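Local atomic coordinates of DraIII (Deinococcus radiophilus, PDB entry 4L0K), a protein that probably recognises a specific double-stranded DNA sequence and cleaves it, as a type II restriction endonuclease with a His-Me finger family domain. Residues F35-S40 / K121-A126. Residues are numbered along the deposited sequence; the frame is centred on the assembly and turned at random.
Sequences FPFLVS and KLTWLA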
loop_
_atom_site.group_PDB
_atom_site.type_symbol
_atom_site.label_atom_id
_atom_site.label_comp_id
_atom_site.label_asym_id
_atom_site.label_seq_id
_atom_site.Cartn_x
_atom_site.Cartn_y
_atom_site.Cartn_z
ATOM N N PHE A 35 0.047 23.786 -21.813
ATOM C CA PHE A 35 0.130 24.023 -20.368
ATOM C C PHE A 35 0.617 25.425 -19.986
ATOM O O PHE A 35 1.647 25.550 -19.316
ATOM C CB PHE A 35 1.027 22.966 -19.696
ATOM C CG PHE A 35 0.530 21.547 -19.852
ATOM C CD1 PHE A 35 -0.578 21.100 -19.139
ATOM C CD2 PHE A 35 1.174 20.660 -20.708
ATOM C CE1 PHE A 35 -1.042 19.793 -19.290
ATOM C CE2 PHE A 35 0.722 19.355 -20.871
ATOM C CZ PHE A 35 -0.388 18.919 -20.159
ATOM N N PRO A 36 -0.122 26.481 -20.397
ATOM C CA PRO A 36 0.307 27.868 -20.147
ATOM C C PRO A 36 0.421 28.199 -18.655
ATOM O O PRO A 36 1.407 28.804 -18.219
ATOM C CB PRO A 36 -0.800 28.706 -20.800
ATOM C CG PRO A 36 -1.990 27.786 -20.904
ATOM C CD PRO A 36 -1.400 26.428 -21.136
ATOM N N PHE A 37 -0.569 27.763 -17.884
ATOM C CA PHE A 37 -0.596 27.935 -16.427
ATOM C C PHE A 37 0.567 27.268 -15.683
ATOM O O PHE A 37 0.745 27.487 -14.487
ATOM C CB PHE A 37 -1.937 27.442 -15.873
ATOM C CG PHE A 37 -2.280 26.035 -16.285
ATOM C CD1 PHE A 37 -2.828 25.774 -17.535
ATOM C CD2 PHE A 37 -2.044 24.968 -15.426
ATOM C CE1 PHE A 37 -3.133 24.482 -17.922
ATOM C CE2 PHE A 37 -2.346 23.675 -15.815
ATOM C CZ PHE A 37 -2.896 23.434 -17.056
ATOM N N LEU A 38 1.361 26.459 -16.381
ATOM C CA LEU A 38 2.543 25.855 -15.769
ATOM C C LEU A 38 3.872 26.524 -16.140
ATOM O O LEU A 38 4.922 26.169 -15.575
ATOM C CB LEU A 38 2.603 24.357 -16.055
ATOM C CG LEU A 38 1.728 23.516 -15.112
ATOM C CD1 LEU A 38 1.597 22.109 -15.616
ATOM C CD2 LEU A 38 2.306 23.539 -13.710
ATOM N N VAL A 39 3.833 27.510 -17.042
ATOM C CA VAL A 39 5.088 28.092 -17.531
ATOM C C VAL A 39 5.976 28.601 -16.386
ATOM O O VAL A 39 7.096 28.124 -16.204
ATOM C CB VAL A 39 4.870 29.183 -18.631
ATOM C CG1 VAL A 39 6.173 29.899 -18.940
ATOM C CG2 VAL A 39 4.304 28.557 -19.903
ATOM N N SER A 40 5.455 29.520 -15.584
ATOM C CA SER A 40 6.194 30.018 -14.422
ATOM C C SER A 40 6.653 28.889 -13.503
ATOM O O SER A 40 7.811 28.885 -13.053
ATOM C CB SER A 40 5.365 31.025 -13.634
ATOM O OG SER A 40 5.007 32.125 -14.449
ATOM N N LYS A 121 -6.055 22.083 -11.607
ATOM C CA LYS A 121 -6.419 22.064 -10.197
ATOM C C LYS A 121 -5.181 21.950 -9.341
ATOM O O LYS A 121 -5.005 22.685 -8.383
ATOM C CB LYS A 121 -7.338 20.883 -9.907
ATOM C CG LYS A 121 -7.659 20.721 -8.433
ATOM C CD LYS A 121 -8.433 21.917 -7.877
ATOM C CE LYS A 121 -8.745 21.713 -6.405
ATOM N NZ LYS A 121 -9.536 20.465 -6.170
ATOM N N LEU A 122 -4.327 21.009 -9.715
ATOM C CA LEU A 122 -3.108 20.716 -8.991
ATOM C C LEU A 122 -2.136 21.896 -9.015
ATOM O O LEU A 122 -1.436 22.142 -8.024
ATOM C CB LEU A 122 -2.462 19.468 -9.597
ATOM C CG LEU A 122 -2.615 18.142 -8.860
ATOM C CD1 LEU A 122 -3.740 18.152 -7.833
ATOM C CD2 LEU A 122 -2.788 17.006 -9.839
ATOM N N THR A 123 -2.081 22.622 -10.135
ATOM C CA THR A 123 -1.277 23.852 -10.175
ATOM C C THR A 123 -1.832 24.916 -9.214
ATOM O O THR A 123 -1.083 25.647 -8.517
ATOM C CB THR A 123 -1.224 24.456 -11.599
ATOM O OG1 THR A 123 -0.882 23.431 -12.539
ATOM C CG2 THR A 123 -0.195 25.575 -11.662
ATOM N N TRP A 124 -3.154 25.011 -9.199
ATOM C CA TRP A 124 -3.830 25.952 -8.315
ATOM C C TRP A 124 -3.528 25.625 -6.837
ATOM O O TRP A 124 -3.239 26.524 -6.038
ATOM C CB TRP A 124 -5.332 25.941 -8.608
ATOM C CG TRP A 124 -6.176 26.854 -7.747
ATOM C CD1 TRP A 124 -6.355 28.204 -7.904
ATOM C CD2 TRP A 124 -6.991 26.469 -6.627
ATOM N NE1 TRP A 124 -7.213 28.682 -6.947
ATOM C CE2 TRP A 124 -7.620 27.644 -6.150
ATOM C CE3 TRP A 124 -7.238 25.250 -5.976
ATOM C CZ2 TRP A 124 -8.479 27.639 -5.035
ATOM C CZ3 TRP A 124 -8.105 25.238 -4.874
ATOM C CH2 TRP A 124 -8.716 26.433 -4.418
ATOM N N LEU A 125 -3.575 24.339 -6.490
ATOM C CA LEU A 125 -3.273 23.901 -5.124
ATOM C C LEU A 125 -1.831 24.241 -4.825
ATOM O O LEU A 125 -1.507 24.687 -3.717
ATOM C CB LEU A 125 -3.431 22.381 -4.977
ATOM C CG LEU A 125 -4.666 21.748 -4.346
ATOM C CD1 LEU A 125 -5.715 22.786 -3.954
ATOM C CD2 LEU A 125 -5.228 20.656 -5.269
ATOM N N ALA A 126 -0.963 24.010 -5.813
ATOM C CA ALA A 126 0.483 24.137 -5.593
ATOM C C ALA A 126 0.878 25.574 -5.240
ATOM O O ALA A 126 1.713 25.802 -4.361
ATOM C CB ALA A 126 1.281 23.620 -6.791
#
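Leu38 and Thr123 bring the two backbones closest, their CA atoms 7.1 Å apart, where the turn leading into helix 39-44 meets one side of helix 112-126. This is buried helix-turn packing, in which two hydrophobic side chains close round a threonine whose hydroxyl is bonded within its own helix. The same helix rests Leu122 and Leu125 on strand 194-198, so it joins the turn before helix 39-44 to a hairpin, 179-183 with 194-198, that runs straight into helix 199-205, consistent with the beta-beta-alpha finger of the His-Me family. Two backbone bonds, Leu38 N to Phe35 O and Val39 N to Pro36 O, wind the turn; proline suits its start, since its ring fixes phi and its missing N-H costs neither bond.

Thr123 reaches across with both branches, and no hydrogen bond links the segments. OG1 lies beside the backbone N (chi1 -49°), which directs it back along its own helix to donate a hydrogen bond to Ala119 O. The buried hydroxyl is thereby satisfied and can tolerate carbon around it. Phe37, with CG between backbone N and carbonyl carbon (chi1 54°), turns the CD2-CE2 edge of its flat ring to the hydroxyl, CD2 lying 3.5 Å from Thr123 OG1, while Leu38 CD2 comes within 3.4 Å of the same oxygen. Threonine fits here because it is slim yet carries a methyl, CG2, which meets Leu38 CD2 at 3.8 Å.

Leucine's branched end suits position 38, touching Thr123 and also Ile52 and Val53 of helix 46-57. In place of Leu38, an alanine would probably leave Thr123 CG2, Ile52 and Val53 without their common branched partner. On the backbone side, Thr123 CG2 lies 3.5 Å from Phe37 O.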